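Local coordinates for glyoxalase family protein (Listeria monocytogenes, PDB 2P7Q) that catalyses the hydration of the antibiotic fosfomycin at a manganese(II) site and so gives the bacterium fosfomycin resistance, at residues S6-I11 with A50-C55; R65-I70 with N114-L119. The protein carries 1 engineered substitution. All coordinates share one frame; numbering follows the deposited sequence.

Contact 1 (S6-I11 with A50-C55); sequences SHITLI and AGLWIC. With MN (manganese (II) ion), chain I; GG6 ([(1S,2S)-1,2-dihydroxypropyl]phosphonic acid), chain J.
I8 and L10 bind the backbone of 52-55 as in a parallel sheet. I8 N donates to W53 O at 3.2 Å. C55 N returns a bond to I8 O at 2.8 Å, almost straight at 177°. L10 N then reaches C55 O, also at 2.8 Å. T9 CA and I54 CA add C-H...O contacts.

H7 CB sits over one face of the W53 indole as a CH-pi contact, 3.6 Å from W53 CD2. The imidazole starts between the backbone N and carbonyl carbon (chi1 60°), which sets it alongside the indole, the two planes 48° apart.

An apolar contact stands apart from the rings: I8 CD1 meets L52 CD2 at 3.6 Å, the two side chains crossing at about a right angle.

H7, T9 and C55 turn to the ligand. H7 NE2 binds manganese at 2.3 Å, while H7 ND1 donates to S6 OG, so both ring nitrogens are engaged and the ring's rotation is fixed. T9 OG1 donates to phosphonate O5 of the diol at 2.6 Å, and O5 is itself a metal ligand. C55 SG lies 3.6 Å from O3 of the same phosphonate. H69 and E118 of the second subunit complete the protein ligands of this metal. The paired strands are the first and last of a beta-alpha-beta-beta-beta module, the repeating unit of the glyoxalase (vicinal oxygen chelate) fold.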
ATOM      1  N   SER A   6       5.391  -8.292   0.391  1.00 38.75           N
ATOM      2  CA  SER A   6       5.896  -8.815   1.647  1.00 38.55           C
ATOM      3  C   SER A   6       4.952  -8.401   2.758  1.00 40.36           C
ATOM      4  O   SER A   6       4.357  -9.237   3.432  1.00 37.42           O
ATOM      5  CB  SER A   6       7.280  -8.263   1.956  1.00 34.95           C
ATOM      6  OG  SER A   6       7.755  -8.798   3.179  1.00 39.70           O
ATOM      7  N   HIS A   7       4.818  -7.092   2.926  1.00 40.89           N
ATOM      8  CA  HIS A   7       3.963  -6.528   3.957  1.00 41.49           C
ATOM      9  C   HIS A   7       3.853  -5.020   3.778  1.00 38.13           C
ATOM     10  O   HIS A   7       4.549  -4.434   2.952  1.00 44.64           O
ATOM     11  CB  HIS A   7       4.544  -6.826   5.344  1.00 39.59           C
ATOM     12  CG  HIS A   7       5.913  -6.262   5.568  1.00 32.86           C
ATOM     13  ND1 HIS A   7       7.065  -6.955   5.262  1.00 36.83           N
ATOM     14  CD2 HIS A   7       6.315  -5.072   6.074  1.00 32.42           C
ATOM     15  CE1 HIS A   7       8.119  -6.219   5.575  1.00 34.73           C
ATOM     16  NE2 HIS A   7       7.691  -5.072   6.070  1.00 33.52           N
ATOM     17  N   ILE A   8       2.975  -4.405   4.558  1.00 36.45           N
ATOM     18  CA  ILE A   8       2.759  -2.965   4.514  1.00 32.28           C
ATOM     19  C   ILE A   8       2.781  -2.480   5.959  1.00 38.06           C
ATOM     20  O   ILE A   8       2.021  -2.963   6.796  1.00 39.90           O
ATOM     21  CB  ILE A   8       1.399  -2.633   3.868  1.00 27.88           C
ATOM     22  CG1 ILE A   8       1.365  -3.193   2.442  1.00 32.85           C
ATOM     23  CG2 ILE A   8       1.167  -1.141   3.876  1.00 26.93           C
ATOM     24  CD1 ILE A   8       0.094  -2.906   1.674  1.00 30.44           C
ATOM     25  N   THR A   9       3.663  -1.538   6.255  1.00 34.78           N
ATOM     26  CA  THR A   9       3.787  -1.030   7.608  1.00 35.61           C
ATOM     27  C   THR A   9       3.263   0.385   7.738  1.00 37.55           C
ATOM     28  O   THR A   9       3.765   1.296   7.094  1.00 41.99           O
ATOM     29  CB  THR A   9       5.264  -1.035   8.067  1.00 39.17           C
ATOM     30  OG1 THR A   9       5.746  -2.381   8.122  1.00 34.79           O
ATOM     31  CG2 THR A   9       5.414  -0.392   9.431  1.00 34.37           C
ATOM     32  N   LEU A  10       2.254   0.571   8.580  1.00 40.21           N
ATOM     33  CA  LEU A  10       1.710   1.901   8.802  1.00 37.65           C
ATOM     34  C   LEU A  10       2.165   2.403  10.162  1.00 37.31           C
ATOM     35  O   LEU A  10       2.436   1.620  11.067  1.00 38.45           O
ATOM     36  CB  LEU A  10       0.190   1.879   8.738  1.00 32.46           C
ATOM     37  CG  LEU A  10      -0.368   1.388   7.406  1.00 37.02           C
ATOM     38  CD1 LEU A  10      -1.891   1.465   7.435  1.00 26.10           C
ATOM     39  CD2 LEU A  10       0.209   2.237   6.261  1.00 33.95           C
ATOM     40  N   ILE A  11       2.258   3.715  10.294  1.00 39.14           N
ATOM     41  CA  ILE A  11       2.684   4.332  11.536  1.00 38.84           C
ATOM     42  C   ILE A  11       1.485   5.077  12.115  1.00 38.39           C
ATOM     43  O   ILE A  11       0.827   5.848  11.412  1.00 37.44           O
ATOM     44  CB  ILE A  11       3.831   5.315  11.275  1.00 42.82           C
ATOM     45  CG1 ILE A  11       4.941   4.604  10.492  1.00 46.45           C
ATOM     46  CG2 ILE A  11       4.356   5.869  12.594  1.00 52.38           C
ATOM     47  CD1 ILE A  11       5.486   3.353  11.162  1.00 42.99           C
ATOM     48  N   ALA A  50      -7.103 -10.537   4.813  1.00 41.03           N
ATOM     49  CA  ALA A  50      -7.321 -11.195   3.534  1.00 33.23           C
ATOM     50  C   ALA A  50      -5.983 -11.529   2.893  1.00 34.49           C
ATOM     51  O   ALA A  50      -5.666 -11.059   1.804  1.00 37.34           O
ATOM     52  CB  ALA A  50      -8.124 -10.295   2.617  1.00 35.36           C
ATOM     53  N   GLY A  51      -5.192 -12.329   3.589  1.00 29.45           N
ATOM     54  CA  GLY A  51      -3.902 -12.714   3.056  1.00 31.09           C
ATOM     55  C   GLY A  51      -2.778 -11.744   3.353  1.00 28.50           C
ATOM     56  O   GLY A  51      -1.704 -12.149   3.762  1.00 28.95           O
ATOM     57  N   LEU A  52      -3.031 -10.457   3.162  1.00 32.14           N
ATOM     58  CA  LEU A  52      -2.019  -9.439   3.385  1.00 39.34           C
ATOM     59  C   LEU A  52      -1.492  -9.313   4.816  1.00 40.18           C
ATOM     60  O   LEU A  52      -2.250  -9.336   5.777  1.00 49.85           O
ATOM     61  CB  LEU A  52      -2.548  -8.084   2.907  1.00 43.60           C
ATOM     62  CG  LEU A  52      -1.579  -6.914   3.101  1.00 52.89           C
ATOM     63  CD1 LEU A  52      -0.179  -7.307   2.641  1.00 47.98           C
ATOM     64  CD2 LEU A  52      -2.089  -5.701   2.328  1.00 55.96           C
ATOM     65  N   TRP A  53      -0.179  -9.169   4.938  1.00 40.60           N
ATOM     66  CA  TRP A  53       0.483  -9.015   6.227  1.00 39.80           C
ATOM     67  C   TRP A  53       0.618  -7.508   6.541  1.00 40.51           C
ATOM     68  O   TRP A  53       1.476  -6.823   5.991  1.00 40.58           O
ATOM     69  CB  TRP A  53       1.853  -9.717   6.152  1.00 42.00           C
ATOM     70  CG  TRP A  53       2.787  -9.499   7.309  1.00 54.42           C
ATOM     71  CD1 TRP A  53       2.476  -8.981   8.536  1.00 61.38           C
ATOM     72  CD2 TRP A  53       4.195  -9.795   7.346  1.00 55.94           C
ATOM     73  NE1 TRP A  53       3.600  -8.933   9.332  1.00 62.12           N
ATOM     74  CE2 TRP A  53       4.668  -9.426   8.628  1.00 57.44           C
ATOM     75  CE3 TRP A  53       5.101 -10.334   6.424  1.00 55.73           C
ATOM     76  CZ2 TRP A  53       6.010  -9.577   9.009  1.00 54.82           C
ATOM     77  CZ3 TRP A  53       6.438 -10.485   6.806  1.00 55.35           C
ATOM     78  CH2 TRP A  53       6.875 -10.106   8.087  1.00 52.99           C
ATOM     79  N   ILE A  54      -0.251  -6.996   7.411  1.00 41.34           N
ATOM     80  CA  ILE A  54      -0.239  -5.578   7.787  1.00 41.00           C
ATOM     81  C   ILE A  54       0.451  -5.355   9.125  1.00 41.37           C
ATOM     82  O   ILE A  54       0.158  -6.039  10.100  1.00 47.27           O
ATOM     83  CB  ILE A  54      -1.667  -5.009   7.932  1.00 44.18           C
ATOM     84  CG1 ILE A  54      -2.522  -5.404   6.731  1.00 46.29           C
ATOM     85  CG2 ILE A  54      -1.611  -3.488   8.042  1.00 44.77           C
ATOM     86  CD1 ILE A  54      -2.021  -4.841   5.431  1.00 54.25           C
ATOM     87  N   CYS A  55       1.360  -4.388   9.173  1.00 40.21           N
ATOM     88  CA  CYS A  55       2.070  -4.071  10.402  1.00 36.21           C
ATOM     89  C   CYS A  55       1.741  -2.665  10.875  1.00 37.13           C
ATOM     90  O   CYS A  55       1.706  -1.725  10.086  1.00 39.38           O
ATOM     91  CB  CYS A  55       3.570  -4.184  10.200  1.00 37.88           C
ATOM     92  SG  CYS A  55       4.133  -5.850   9.906  1.00 54.93           S
TER
HETATM   93 MN    MN I1001       9.031  -3.372   6.880  1.00 38.05          MN
HETATM   94  O1  GG6 J1002      10.378  -4.550   7.476  1.00 29.81           O
HETATM   95  C2  GG6 J1002      10.695  -5.256   8.690  1.00 45.44           C
HETATM   96  C3  GG6 J1002      12.230  -5.543   8.735  1.00 41.27           C
HETATM   97  C1  GG6 J1002      10.288  -4.430   9.961  1.00 47.33           C
HETATM   98  O2  GG6 J1002      10.983  -3.176  10.097  1.00 55.24           O
HETATM   99  P   GG6 J1002       8.538  -4.080  10.034  1.00 29.56           P
HETATM  100  O3  GG6 J1002       7.739  -5.434   9.853  1.00 40.53           O
HETATM  101  O4  GG6 J1002       8.261  -3.532  11.338  1.00 51.98           O
HETATM  102  O5  GG6 J1002       8.096  -3.050   8.934  1.00 37.61           O

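Contact 2 (R65-I70 with N114-L119); sequences RTYNHI and NHLFEL. With MN (manganese (II) ion), chain G; GG6 ([(1S,2S)-1,2-dihydroxypropyl]phosphonic acid), chain H.
One water joins T66 to N114: it accepts from T66 N at 2.9 Å and donates to N114 O at 3.0 Å. Nearby, R65 NE donates to N114 OD1, also at 3.0 Å. The acceptor lies at the edge of the guanidinium, near its plane, and the amide stands 88° to that plane. E92 takes the far end of R65 in a salt bridge, and N114 ND2 donates to Q63 O.

T66 OG1 accepts from both N68 N and N68 ND2; the backbone bond makes an ST turn that leads into the strand. N68 OD1 accepts from I11 N of the second subunit. From there 69-70 runs beside 116-118 as the parallel first and last strands of the second module of the glyoxalase fold. I70 N gives L116 O a weak bond at 3.5 Å.

L116 lies against the turn and the start of the strand: CD2 touches Y67 CD1 at 3.9 Å and CG packs on H69 CB.

H69 NE2 and E118 OE1 each bind manganese at 2.4 Å, ring and carboxylate planes 61° apart. With NE2 on the metal and ND1 on Y67 O at 2.6 Å, the ring is held at both nitrogens. E118 CG is anti to the backbone N (chi1 161°) and the chain extended, which carries the carboxylate to the metal. S106 OG bonds E118 OE2. H7 of the second subunit is the remaining protein ligand. The diol donates from O2 to Y67 OH.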
ATOM      1  N   ARG A  65      -2.553  14.221   4.500  1.00 48.17           N
ATOM      2  CA  ARG A  65      -3.512  13.515   3.659  1.00 43.10           C
ATOM      3  C   ARG A  65      -3.205  13.660   2.175  1.00 38.97           C
ATOM      4  O   ARG A  65      -3.024  14.763   1.676  1.00 35.05           O
ATOM      5  CB  ARG A  65      -4.925  14.012   3.942  1.00 43.63           C
ATOM      6  CG  ARG A  65      -5.408  13.641   5.312  1.00 41.64           C
ATOM      7  CD  ARG A  65      -6.866  13.965   5.476  1.00 43.79           C
ATOM      8  NE  ARG A  65      -7.404  13.346   6.684  1.00 34.61           N
ATOM      9  CZ  ARG A  65      -8.696  13.296   6.976  1.00 37.54           C
ATOM     10  NH1 ARG A  65      -9.576  13.833   6.140  1.00 25.53           N
ATOM     11  NH2 ARG A  65      -9.106  12.698   8.095  1.00 38.00           N
ATOM     12  N   THR A  66      -3.146  12.531   1.479  1.00 37.12           N
ATOM     13  CA  THR A  66      -2.864  12.514   0.050  1.00 36.33           C
ATOM     14  C   THR A  66      -3.687  11.429  -0.618  1.00 38.96           C
ATOM     15  O   THR A  66      -4.351  10.639   0.062  1.00 40.15           O
ATOM     16  CB  THR A  66      -1.394  12.222  -0.230  1.00 34.71           C
ATOM     17  OG1 THR A  66      -1.091  10.874   0.149  1.00 41.31           O
ATOM     18  CG2 THR A  66      -0.523  13.170   0.543  1.00 29.50           C
ATOM     19  N   TYR A  67      -3.642  11.381  -1.948  1.00 38.25           N
ATOM     20  CA  TYR A  67      -4.423  10.388  -2.663  1.00 30.86           C
ATOM     21  C   TYR A  67      -3.725   9.047  -2.697  1.00 31.90           C
ATOM     22  O   TYR A  67      -4.233   8.101  -3.278  1.00 35.00           O
ATOM     23  CB  TYR A  67      -4.753  10.865  -4.071  1.00 37.24           C
ATOM     24  CG  TYR A  67      -5.770  10.001  -4.778  1.00 40.44           C
ATOM     25  CD1 TYR A  67      -6.960   9.632  -4.148  1.00 42.95           C
ATOM     26  CD2 TYR A  67      -5.538   9.532  -6.074  1.00 37.98           C
ATOM     27  CE1 TYR A  67      -7.897   8.808  -4.792  1.00 40.31           C
ATOM     28  CE2 TYR A  67      -6.463   8.708  -6.725  1.00 31.81           C
ATOM     29  CZ  TYR A  67      -7.635   8.349  -6.081  1.00 39.72           C
ATOM     30  OH  TYR A  67      -8.531   7.513  -6.711  1.00 39.20           O
ATOM     31  N   ASN A  68      -2.554   8.958  -2.079  1.00 27.95           N
ATOM     32  CA  ASN A  68      -1.873   7.674  -2.019  1.00 32.16           C
ATOM     33  C   ASN A  68      -2.799   6.803  -1.185  1.00 34.44           C
ATOM     34  O   ASN A  68      -3.249   7.223  -0.115  1.00 32.25           O
ATOM     35  CB  ASN A  68      -0.521   7.797  -1.305  1.00 33.10           C
ATOM     36  CG  ASN A  68       0.518   8.548  -2.128  1.00 43.10           C
ATOM     37  OD1 ASN A  68       1.165   7.978  -3.018  1.00 27.82           O
ATOM     38  ND2 ASN A  68       0.676   9.838  -1.838  1.00 33.50           N
ATOM     39  N   HIS A  69      -3.105   5.605  -1.670  1.00 36.24           N
ATOM     40  CA  HIS A  69      -3.982   4.713  -0.921  1.00 33.78           C
ATOM     41  C   HIS A  69      -3.775   3.225  -1.166  1.00 37.90           C
ATOM     42  O   HIS A  69      -3.119   2.810  -2.128  1.00 35.51           O
ATOM     43  CB  HIS A  69      -5.461   5.055  -1.168  1.00 30.87           C
ATOM     44  CG  HIS A  69      -5.895   4.947  -2.600  1.00 34.92           C
ATOM     45  ND1 HIS A  69      -5.772   5.987  -3.496  1.00 33.32           N
ATOM     46  CD2 HIS A  69      -6.492   3.939  -3.278  1.00 35.00           C
ATOM     47  CE1 HIS A  69      -6.279   5.626  -4.660  1.00 33.16           C
ATOM     48  NE2 HIS A  69      -6.722   4.388  -4.555  1.00 35.51           N
ATOM     49  N   ILE A  70      -4.332   2.431  -0.258  1.00 34.39           N
ATOM     50  CA  ILE A  70      -4.267   0.986  -0.339  1.00 27.91           C
ATOM     51  C   ILE A  70      -5.710   0.610  -0.607  1.00 27.51           C
ATOM     52  O   ILE A  70      -6.621   1.230  -0.066  1.00 32.34           O
ATOM     53  CB  ILE A  70      -3.792   0.385   0.982  1.00 31.66           C
ATOM     54  CG1 ILE A  70      -2.507   1.087   1.419  1.00 37.46           C
ATOM     55  CG2 ILE A  70      -3.520  -1.101   0.814  1.00 38.36           C
ATOM     56  CD1 ILE A  70      -1.887   0.513   2.679  1.00 36.61           C
ATOM     57  N   ASN A 114      -4.519   9.766   9.033  1.00 29.58           N
ATOM     58  CA  ASN A 114      -4.413  10.178   7.639  1.00 33.09           C
ATOM     59  C   ASN A 114      -4.086   9.086   6.622  1.00 36.31           C
ATOM     60  O   ASN A 114      -3.504   9.379   5.579  1.00 36.79           O
ATOM     61  CB  ASN A 114      -3.357  11.271   7.485  1.00 31.92           C
ATOM     62  CG  ASN A 114      -3.727  12.544   8.193  1.00 38.43           C
ATOM     63  OD1 ASN A 114      -4.902  12.922   8.253  1.00 37.87           O
ATOM     64  ND2 ASN A 114      -2.724  13.231   8.722  1.00 31.67           N
ATOM     65  N   HIS A 115      -4.422   7.834   6.915  1.00 33.47           N
ATOM     66  CA  HIS A 115      -4.158   6.767   5.967  1.00 28.58           C
ATOM     67  C   HIS A 115      -5.402   6.554   5.109  1.00 32.53           C
ATOM     68  O   HIS A 115      -6.428   6.106   5.611  1.00 38.22           O
ATOM     69  CB  HIS A 115      -3.825   5.466   6.684  1.00 29.99           C
ATOM     70  CG  HIS A 115      -2.553   5.507   7.473  1.00 40.59           C
ATOM     71  ND1 HIS A 115      -2.460   6.117   8.705  1.00 42.63           N
ATOM     72  CD2 HIS A 115      -1.337   4.964   7.231  1.00 42.70           C
ATOM     73  CE1 HIS A 115      -1.244   5.939   9.191  1.00 38.69           C
ATOM     74  NE2 HIS A 115      -0.544   5.243   8.318  1.00 41.56           N
ATOM     75  N   LEU A 116      -5.315   6.870   3.818  1.00 32.87           N
ATOM     76  CA  LEU A 116      -6.460   6.696   2.929  1.00 31.63           C
ATOM     77  C   LEU A 116      -6.640   5.221   2.577  1.00 31.18           C
ATOM     78  O   LEU A 116      -5.713   4.556   2.110  1.00 31.08           O
ATOM     79  CB  LEU A 116      -6.281   7.519   1.653  1.00 29.18           C
ATOM     80  CG  LEU A 116      -7.485   7.562   0.708  1.00 31.97           C
ATOM     81  CD1 LEU A 116      -8.716   8.067   1.438  1.00 27.03           C
ATOM     82  CD2 LEU A 116      -7.168   8.473  -0.472  1.00 32.82           C
ATOM     83  N   PHE A 117      -7.836   4.712   2.835  1.00 29.25           N
ATOM     84  CA  PHE A 117      -8.161   3.325   2.556  1.00 29.88           C
ATOM     85  C   PHE A 117      -9.280   3.287   1.550  1.00 32.73           C
ATOM     86  O   PHE A 117      -9.982   4.282   1.338  1.00 36.81           O
ATOM     87  CB  PHE A 117      -8.628   2.587   3.826  1.00 28.15           C
ATOM     88  CG  PHE A 117      -7.517   2.193   4.748  1.00 25.80           C
ATOM     89  CD1 PHE A 117      -7.064   3.066   5.722  1.00 24.34           C
ATOM     90  CD2 PHE A 117      -6.886   0.966   4.600  1.00 23.86           C
ATOM     91  CE1 PHE A 117      -5.992   2.730   6.539  1.00 25.69           C
ATOM     92  CE2 PHE A 117      -5.810   0.617   5.415  1.00 31.96           C
ATOM     93  CZ  PHE A 117      -5.362   1.507   6.385  1.00 28.32           C
ATOM     94  N   GLU A 118      -9.454   2.127   0.936  1.00 33.35           N
ATOM     95  CA  GLU A 118     -10.510   1.946  -0.043  1.00 28.70           C
ATOM     96  C   GLU A 118     -10.961   0.510  -0.134  1.00 21.80           C
ATOM     97  O   GLU A 118     -10.159  -0.410  -0.062  1.00 23.05           O
ATOM     98  CB  GLU A 118     -10.054   2.402  -1.432  1.00 24.67           C
ATOM     99  CG  GLU A 118     -10.903   1.828  -2.566  1.00 26.98           C
ATOM    100  CD  GLU A 118     -10.384   2.210  -3.941  1.00 36.85           C
ATOM    101  OE1 GLU A 118      -9.145   2.350  -4.076  1.00 30.71           O
ATOM    102  OE2 GLU A 118     -11.207   2.355  -4.879  1.00 25.32           O
ATOM    103  N   LEU A 119     -12.263   0.339  -0.286  1.00 20.65           N
ATOM    104  CA  LEU A 119     -12.844  -0.976  -0.463  1.00 27.78           C
ATOM    105  C   LEU A 119     -13.389  -0.894  -1.887  1.00 26.95           C
ATOM    106  O   LEU A 119     -14.395  -0.233  -2.143  1.00 24.86           O
ATOM    107  CB  LEU A 119     -13.968  -1.206   0.552  1.00 26.71           C
ATOM    108  CG  LEU A 119     -13.516  -1.305   2.006  1.00 19.32           C
ATOM    109  CD1 LEU A 119     -14.734  -1.514   2.894  1.00 21.60           C
ATOM    110  CD2 LEU A 119     -12.549  -2.458   2.154  1.00 11.56           C
TER
HETATM  111 MN    MN G2001      -8.021   3.140  -6.075  1.00 34.84          MN
HETATM  112  O1  GG6 H2002      -9.836   3.351  -7.153  1.00 29.96           O
HETATM  113  C2  GG6 H2002      -9.866   3.206  -8.604  1.00 49.27           C
HETATM  114  C3  GG6 H2002     -11.363   3.157  -9.081  1.00 39.99           C
HETATM  115  C1  GG6 H2002      -9.126   4.402  -9.315  1.00 32.62           C
HETATM  116  O2  GG6 H2002      -9.756   5.638  -9.012  1.00 48.33           O
HETATM  117  P   GG6 H2002      -7.421   4.531  -8.838  1.00 18.29           P
HETATM  118  O3  GG6 H2002      -6.669   3.212  -9.183  1.00 33.01           O
HETATM  119  O4  GG6 H2002      -6.845   5.632  -9.556  1.00 39.31           O
HETATM  120  O5  GG6 H2002      -7.289   4.804  -7.282  1.00 46.48           O
HETATM  121  O   HOH W   1      -4.352  10.365   2.894  1.00 30.33           O

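From the N terminus, strand 4-12 leads through helix 15-26 and strands 29-33 and 44-49 to 50-55, where contact 1 closes its loop. The chain then passes to 65-70. Helix 79-87 and strand 106-110 follow, and contact 2 closes the next loop at 114-119. The two loops stand in series, neither nested nor crossing. Each contact pairs the first and last strands of one module. The modules meet where I8 packs on I70 and L10 packs on H115 and F117. The contacts serve different metals: a site draws H7 from contact 1 of one subunit and H69 and E118 from contact 2 of the other.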